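Local coordinates for sperm-specific class P protein 34 (Caenorhabditis elegans, PDB 1M1S) that is of unknown function but is a sperm-specific member of the major sperm protein family, built on an immunoglobulin-like beta sandwich, at residues 49-54 with 111-116; 58-61 with 65-68; 18-21 with 26-29. All coordinates share one frame; numbering follows the deposited sequence.

Interaction 1. Residues 49-54 with 111-116; sequences EHYRVR and VKLIAA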
loop_
_atom_site.group_PDB
_atom_site.type_symbol
_atom_site.label_atom_id
_atom_site.label_comp_id
_atom_site.label_asym_id
_atom_site.label_seq_id
_atom_site.Cartn_x
_atom_site.Cartn_y
_atom_site.Cartn_z
ATOM N N GLU A 49 -2.075 13.709 6.454
ATOM C CA GLU A 49 -2.018 15.163 6.492
ATOM C C GLU A 49 -0.786 15.800 5.853
ATOM O O GLU A 49 -0.720 17.021 5.747
ATOM C CB GLU A 49 -2.163 15.626 7.937
ATOM C CG GLU A 49 -2.132 17.125 8.177
ATOM C CD GLU A 49 -1.575 17.425 9.552
ATOM O OE1 GLU A 49 -1.750 16.563 10.443
ATOM O OE2 GLU A 49 -0.937 18.482 9.743
ATOM N N HIS A 50 0.219 14.994 5.523
ATOM C CA HIS A 50 1.421 15.475 4.831
ATOM C C HIS A 50 1.547 14.474 3.695
ATOM O O HIS A 50 2.252 14.691 2.721
ATOM C CB HIS A 50 2.686 15.400 5.681
ATOM C CG HIS A 50 2.632 16.189 6.955
ATOM N ND1 HIS A 50 2.447 17.569 6.973
ATOM C CD2 HIS A 50 2.698 15.801 8.229
ATOM C CE1 HIS A 50 2.380 17.960 8.229
ATOM N NE2 HIS A 50 2.533 16.920 9.021
ATOM N N TYR A 51 0.850 13.355 3.844
ATOM C CA TYR A 51 0.853 12.305 2.846
ATOM C C TYR A 51 -0.535 12.050 2.272
ATOM O O TYR A 51 -1.539 12.137 2.976
ATOM C CB TYR A 51 1.417 11.030 3.461
ATOM C CG TYR A 51 2.888 11.149 3.759
ATOM C CD1 TYR A 51 3.358 11.343 5.060
ATOM C CD2 TYR A 51 3.821 11.080 2.728
ATOM C CE1 TYR A 51 4.730 11.472 5.317
ATOM C CE2 TYR A 51 5.179 11.209 2.980
ATOM C CZ TYR A 51 5.628 11.401 4.268
ATOM O OH TYR A 51 6.972 11.547 4.476
ATOM N N ARG A 52 -0.572 11.787 0.972
ATOM C CA ARG A 52 -1.789 11.493 0.240
ATOM C C ARG A 52 -1.477 10.266 -0.595
ATOM O O ARG A 52 -0.849 10.353 -1.653
ATOM C CB ARG A 52 -2.151 12.671 -0.647
ATOM C CG ARG A 52 -3.136 12.369 -1.771
ATOM C CD ARG A 52 -3.336 13.631 -2.621
ATOM N NE ARG A 52 -3.406 13.402 -4.070
ATOM C CZ ARG A 52 -2.945 14.257 -4.986
ATOM N NH1 ARG A 52 -2.380 15.399 -4.610
ATOM N NH2 ARG A 52 -3.053 13.975 -6.279
ATOM N N VAL A 53 -1.886 9.115 -0.069
ATOM C CA VAL A 53 -1.675 7.825 -0.718
ATOM C C VAL A 53 -2.927 7.365 -1.517
ATOM O O VAL A 53 -4.072 7.621 -1.120
ATOM C CB VAL A 53 -1.169 6.795 0.315
ATOM C CG1 VAL A 53 -0.676 5.541 -0.354
ATOM C CG2 VAL A 53 -0.067 7.400 1.105
ATOM N N ARG A 54 -2.699 6.772 -2.690
ATOM C CA ARG A 54 -3.782 6.325 -3.578
ATOM C C ARG A 54 -3.381 5.053 -4.317
ATOM O O ARG A 54 -2.279 4.965 -4.846
ATOM C CB ARG A 54 -4.107 7.406 -4.628
ATOM C CG ARG A 54 -4.413 8.781 -4.086
ATOM C CD ARG A 54 -5.192 9.605 -5.078
ATOM N NE ARG A 54 -5.491 10.939 -4.556
ATOM C CZ ARG A 54 -6.205 11.188 -3.461
ATOM N NH1 ARG A 54 -6.706 10.194 -2.741
ATOM N NH2 ARG A 54 -6.404 12.444 -3.081
ATOM N N VAL A 111 5.582 0.274 4.619
ATOM C CA VAL A 111 6.396 1.169 3.815
ATOM C C VAL A 111 6.746 2.394 4.675
ATOM O O VAL A 111 5.860 3.067 5.221
ATOM C CB VAL A 111 5.660 1.606 2.558
ATOM C CG1 VAL A 111 6.611 2.339 1.607
ATOM C CG2 VAL A 111 4.995 0.392 1.904
ATOM N N LYS A 112 8.043 2.631 4.849
ATOM C CA LYS A 112 8.513 3.761 5.637
ATOM C C LYS A 112 8.368 5.002 4.791
ATOM O O LYS A 112 8.457 4.932 3.577
ATOM C CB LYS A 112 9.987 3.591 5.973
ATOM C CG LYS A 112 10.389 2.242 6.521
ATOM C CD LYS A 112 11.849 2.300 6.981
ATOM C CE LYS A 112 12.165 1.232 8.014
ATOM N NZ LYS A 112 13.377 1.515 8.833
ATOM N N LEU A 113 8.098 6.130 5.430
ATOM C CA LEU A 113 7.984 7.402 4.720
ATOM C C LEU A 113 8.797 8.452 5.505
ATOM O O LEU A 113 8.341 9.004 6.518
ATOM C CB LEU A 113 6.510 7.806 4.546
ATOM C CG LEU A 113 5.564 6.864 3.768
ATOM C CD1 LEU A 113 4.131 7.379 3.825
ATOM C CD2 LEU A 113 6.022 6.669 2.321
ATOM N N ILE A 114 10.038 8.654 5.062
ATOM C CA ILE A 114 10.974 9.596 5.687
ATOM C C ILE A 114 10.969 10.919 4.938
ATOM O O ILE A 114 11.323 10.967 3.765
ATOM C CB ILE A 114 12.432 9.062 5.661
ATOM C CG1 ILE A 114 12.529 7.670 6.298
ATOM C CG2 ILE A 114 13.336 10.040 6.382
ATOM C CD1 ILE A 114 13.874 6.956 6.033
ATOM N N ALA A 115 10.579 11.987 5.621
ATOM C CA ALA A 115 10.542 13.315 5.016
ATOM C C ALA A 115 11.592 14.140 5.711
ATOM O O ALA A 115 11.509 14.373 6.904
ATOM C CB ALA A 115 9.187 13.939 5.212
ATOM N N ALA A 116 12.609 14.554 4.980
ATOM C CA ALA A 116 13.660 15.341 5.594
ATOM C C ALA A 116 14.249 16.378 4.665
ATOM O O ALA A 116 13.497 17.297 4.284
ATOM C CB ALA A 116 14.747 14.427 6.147
ATOM O OXT ALA A 116 15.462 16.287 4.364
#
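Tyr-51 and Leu-113 share one choice of first torsion: each puts CG anti to its own carbonyl carbon (chi1 -69° and -60°), which swings the phenol ring and the isobutyl group into the space between the strands they come from. Those strands belong to the seven-stranded, immunoglobulin-like sandwich of the major sperm protein family. They run roughly antiparallel with segment axes 11.1 Å apart, too far for main-chain pairing, and no hydrogen bond joins the two segments. Side chains alone fill the gap.

The tyrosine reaches outward toward the 111-116 strand while the leucine reaches back the other way, so the two slide past each other. Leu-113 lies along one face of the ring. Its CD1 methyl makes a CH-pi contact 3.9 Å from the centroid of the Tyr-51 ring, only 12° off the normal, and nearer the phenol end Leu-113 CB comes within 3.7 Å of Tyr-51 CZ. Around this pair, Ile-82 touches Leu-113, Arg-72 and Asp-80 touch Tyr-51, and the Tyr-20 ring meets that of Tyr-51 with the planes inclined to each other. Cutting Tyr-51 back to an alanine removes the whole ring, and Leu-113 CD1 would probably lose its aromatic platform, with a gap opened between the strands.

The far end of the phenol reaches the last residues of the chain's final strand. Tyr-51 OH passes 3.5 Å from the carbonyl oxygen of Leu-113, without a bond, and comes to rest against the methyl of Ala-115, with OH to CB at 3.3 Å.

Interaction 2. Residues 58-61 with 65-68; sequences GFVD and KSKL
Ser-66 aims its side chain across at the 58-61 strand, whereas Phe-59 and Lys-65 turn theirs away from the opposing segment. What Phe-59 presents is its carbonyl, and this is what the serine catches: Ser-66 OG donates a 2.7 Å hydrogen bond to Phe-59 O. The hydroxyl lies in the carbonyl plane and approaches at a C=O...O angle of 135°, squarely on a lone pair. With OG anti to the serine's own carbonyl carbon (chi1 -63°), the hydroxyl is carried beside the backbone N and within range of that oxygen.

Val-60 supplies the apolar half of the contact. Both its methyls face the serine hydroxyl from the same side: CG2 of Val-60 packs 3.3 Å from Ser-66 OG, and CG1 also lies 3.7 Å from the backbone N of Lys-65. The valine thus covers one side of the hydroxyl, whose bond goes to the neighbouring carbonyl.

No main-chain hydrogen bond joins these two segments, although the CA atoms of Val-60 and Ser-66 are 5.5 Å apart. The strands splay, and their backbones bond to other strands instead: Gly-58 and Val-60 to Phe-41 and Leu-39, Ser-66 and Leu-68 to Ile-31 and His-29. The turned-away Phe-59 ring makes a cation-pi contact with Arg-38 and rests on Ala-40 and Val-89.

The serine's side chain therefore spans, with one hydrogen bond, a place where backbone pairing is absent. This is the turn end of the beta hairpin formed by strands 51-60 and 65-72, where a short turn carries the chain between two strands of the immunoglobulin-like sandwich.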
loop_
_atom_site.group_PDB
_atom_site.type_symbol
_atom_site.label_atom_id
_atom_site.label_comp_id
_atom_site.label_asym_id
_atom_site.label_seq_id
_atom_site.Cartn_x
_atom_site.Cartn_y
_atom_site.Cartn_z
ATOM N N GLY A 58 -7.693 -2.110 -3.184
ATOM C CA GLY A 58 -7.408 -2.492 -4.563
ATOM C C GLY A 58 -7.002 -3.932 -4.796
ATOM O O GLY A 58 -6.569 -4.615 -3.864
ATOM N N PHE A 59 -7.102 -4.380 -6.047
ATOM C CA PHE A 59 -6.732 -5.742 -6.386
ATOM C C PHE A 59 -5.396 -5.819 -7.049
ATOM O O PHE A 59 -4.877 -4.805 -7.498
ATOM C CB PHE A 59 -7.762 -6.352 -7.308
ATOM C CG PHE A 59 -9.043 -6.615 -6.638
ATOM C CD1 PHE A 59 -10.189 -5.969 -7.040
ATOM C CD2 PHE A 59 -9.108 -7.508 -5.586
ATOM C CE1 PHE A 59 -11.386 -6.187 -6.394
ATOM C CE2 PHE A 59 -10.304 -7.738 -4.922
ATOM C CZ PHE A 59 -11.452 -7.080 -5.339
ATOM N N VAL A 60 -4.771 -6.987 -6.955
ATOM C CA VAL A 60 -3.503 -7.239 -7.635
ATOM C C VAL A 60 -3.697 -8.622 -8.192
ATOM O O VAL A 60 -3.671 -9.615 -7.455
ATOM C CB VAL A 60 -2.237 -7.261 -6.740
ATOM C CG1 VAL A 60 -0.991 -7.357 -7.630
ATOM C CG2 VAL A 60 -2.160 -6.029 -5.847
ATOM N N ASP A 61 -3.915 -8.688 -9.497
ATOM C CA ASP A 61 -4.109 -9.965 -10.149
ATOM C C ASP A 61 -3.045 -10.955 -9.690
ATOM O O ASP A 61 -2.075 -10.575 -9.030
ATOM C CB ASP A 61 -4.084 -9.793 -11.666
ATOM C CG ASP A 61 -5.317 -9.071 -12.191
ATOM O OD1 ASP A 61 -6.385 -9.128 -11.536
ATOM O OD2 ASP A 61 -5.225 -8.454 -13.273
ATOM N N LYS A 65 0.810 -7.037 -10.848
ATOM C CA LYS A 65 1.367 -5.765 -10.402
ATOM C C LYS A 65 0.244 -4.718 -10.320
ATOM O O LYS A 65 -0.697 -4.784 -11.104
ATOM C CB LYS A 65 2.434 -5.311 -11.426
ATOM C CG LYS A 65 2.069 -5.507 -12.942
ATOM C CD LYS A 65 3.230 -5.173 -13.904
ATOM C CE LYS A 65 2.864 -5.443 -15.374
ATOM N NZ LYS A 65 3.983 -5.190 -16.376
ATOM N N SER A 66 0.310 -3.808 -9.340
ATOM C CA SER A 66 -0.684 -2.721 -9.110
ATOM C C SER A 66 0.068 -1.532 -8.524
ATOM O O SER A 66 0.910 -1.752 -7.640
ATOM C CB SER A 66 -1.760 -3.130 -8.106
ATOM O OG SER A 66 -2.518 -4.227 -8.589
ATOM N N LYS A 67 -0.224 -0.298 -8.971
ATOM C CA LYS A 67 0.514 0.855 -8.419
ATOM C C LYS A 67 -0.023 1.592 -7.242
ATOM O O LYS A 67 -1.227 1.690 -7.055
ATOM C CB LYS A 67 0.984 1.810 -9.501
ATOM C CG LYS A 67 -0.073 2.628 -10.147
ATOM C CD LYS A 67 0.457 4.010 -10.404
ATOM C CE LYS A 67 -0.492 4.820 -11.250
ATOM N NZ LYS A 67 0.006 6.220 -11.316
ATOM N N LEU A 68 0.907 2.144 -6.484
ATOM C CA LEU A 68 0.533 2.894 -5.323
ATOM C C LEU A 68 1.088 4.300 -5.450
ATOM O O LEU A 68 2.260 4.468 -5.754
ATOM C CB LEU A 68 1.114 2.224 -4.044
ATOM C CG LEU A 68 0.726 2.756 -2.668
ATOM C CD1 LEU A 68 -0.797 2.728 -2.482
ATOM C CD2 LEU A 68 1.417 1.921 -1.590
#

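Interaction 3. Residues 18-21 with 26-29; sequences GNYP and NSTH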
loop_
_atom_site.group_PDB
_atom_site.type_symbol
_atom_site.label_atom_id
_atom_site.label_comp_id
_atom_site.label_asym_id
_atom_site.label_seq_id
_atom_site.Cartn_x
_atom_site.Cartn_y
_atom_site.Cartn_z
ATOM N N GLY A 18 9.863 5.343 0.922
ATOM C CA GLY A 18 9.629 6.533 0.132
ATOM C C GLY A 18 10.391 7.618 0.878
ATOM O O GLY A 18 10.162 7.857 2.072
ATOM N N ASN A 19 11.369 8.210 0.213
ATOM C CA ASN A 19 12.164 9.270 0.815
ATOM C C ASN A 19 11.851 10.608 0.122
ATOM O O ASN A 19 12.135 10.777 -1.064
ATOM C CB ASN A 19 13.651 8.909 0.718
ATOM C CG ASN A 19 13.988 7.606 1.455
ATOM O OD1 ASN A 19 14.592 7.623 2.549
ATOM N ND2 ASN A 19 13.589 6.467 0.864
ATOM N N TYR A 20 11.345 11.571 0.899
ATOM C CA TYR A 20 10.919 12.881 0.395
ATOM C C TYR A 20 11.553 14.123 1.020
ATOM O O TYR A 20 12.259 14.060 2.016
ATOM C CB TYR A 20 9.411 13.032 0.579
ATOM C CG TYR A 20 8.662 11.794 0.318
ATOM C CD1 TYR A 20 8.274 10.981 1.361
ATOM C CD2 TYR A 20 8.324 11.431 -0.973
ATOM C CE1 TYR A 20 7.553 9.805 1.129
ATOM C CE2 TYR A 20 7.613 10.271 -1.228
ATOM C CZ TYR A 20 7.218 9.458 -0.169
ATOM O OH TYR A 20 6.464 8.324 -0.401
ATOM N N PRO A 21 11.336 15.276 0.390
ATOM C CA PRO A 21 11.860 16.545 0.876
ATOM C C PRO A 21 10.767 17.098 1.739
ATOM O O PRO A 21 9.625 17.223 1.295
ATOM C CB PRO A 21 11.998 17.364 -0.395
ATOM C CG PRO A 21 12.093 16.353 -1.431
ATOM C CD PRO A 21 11.087 15.364 -1.047
ATOM N N ASN A 26 7.086 13.258 -3.752
ATOM C CA ASN A 26 6.303 12.299 -4.477
ATOM C C ASN A 26 7.117 11.075 -4.811
ATOM O O ASN A 26 8.327 11.164 -5.001
ATOM C CB ASN A 26 5.918 12.947 -5.773
ATOM C CG ASN A 26 4.768 12.306 -6.408
ATOM O OD1 ASN A 26 4.172 11.377 -5.864
ATOM N ND2 ASN A 26 4.412 12.805 -7.575
ATOM N N SER A 27 6.419 9.953 -4.961
ATOM C CA SER A 27 7.023 8.664 -5.325
ATOM C C SER A 27 5.957 7.635 -5.717
ATOM O O SER A 27 4.911 7.564 -5.091
ATOM C CB SER A 27 7.838 8.097 -4.168
ATOM O OG SER A 27 6.969 7.712 -3.119
ATOM N N THR A 28 6.240 6.824 -6.733
ATOM C CA THR A 28 5.293 5.803 -7.193
ATOM C C THR A 28 5.820 4.456 -6.698
ATOM O O THR A 28 7.040 4.276 -6.550
ATOM C CB THR A 28 5.175 5.722 -8.765
ATOM O OG1 THR A 28 4.974 7.026 -9.340
ATOM C CG2 THR A 28 3.976 4.857 -9.152
ATOM N N HIS A 29 4.908 3.548 -6.344
ATOM C CA HIS A 29 5.316 2.226 -5.884
ATOM C C HIS A 29 4.636 1.102 -6.649
ATOM O O HIS A 29 3.509 1.233 -7.105
ATOM C CB HIS A 29 5.106 2.080 -4.374
ATOM C CG HIS A 29 5.802 3.129 -3.561
ATOM N ND1 HIS A 29 6.916 2.870 -2.792
ATOM C CD2 HIS A 29 5.553 4.454 -3.422
ATOM C CE1 HIS A 29 7.327 3.988 -2.221
ATOM N NE2 HIS A 29 6.514 4.961 -2.589
#
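Strands 18-20 and 26-29 run almost exactly antiparallel (168°) with axes 7.2 Å apart, and Gly-18 CA sits 6.4 Å from Ser-27 CA, a spacing at which no backbone hydrogen bond joins the two segments. They are the arms of a beta hairpin in the immunoglobulin-like sandwich, and side chains hold them together.

Ser-27 is the middle of a short chain of side-chain hydrogen bonds. Its OG, placed between backbone N and carbonyl carbon (chi1 69°), bonds to Tyr-20 OH at 2.8 Å and also to His-29 NE2 at 2.8 Å, so one hydroxyl is gripped from both strands. It meets the tyrosine at the ring's edge, near the plane. The imidazole has a second hold, since His-29 ND1 bonds to the carbonyl oxygen of Pro-15; both nitrogens are engaged, which is likely to fix its rotation. Further back along the phenol, Tyr-20 CD2 lies 3.5 Å from the backbone N of Asn-26.

Gly-18 lets the ring fold back over its own strand. Any beta carbon at this position would come within 2.3 Å of Tyr-20 OH, a clear clash. The backbone of Gly-18 is bonded on its other side to Lys-112 and Ile-114. Lacking a side chain, the glycine can pass close beneath the tyrosine, its C atom 3.6 Å from the plane of the Tyr-20 ring and offset toward the rim.

Overall arrangement
From the N terminus, interaction 3 comes first and closes a short hairpin between strands 11-20 and 25-33. Interaction 1 then opens at residue 49 and shuts only at the C terminus, and interaction 2, a hairpin whose segments are joined by three residues, is nested inside that long loop. Interaction 3 stands in series with both. Interactions 1 and 3 lie side by side, centres about 7 Å apart, because strands 107-115 and 11-20 are neighbours, with Tyr-20 N bonded to Ile-114 O. Interaction 2 lies about 18 Å from interaction 3 and about 19 Å from interaction 1, but strand 65-72 pairs with 25-33, and Leu-68 also packs on Val-53.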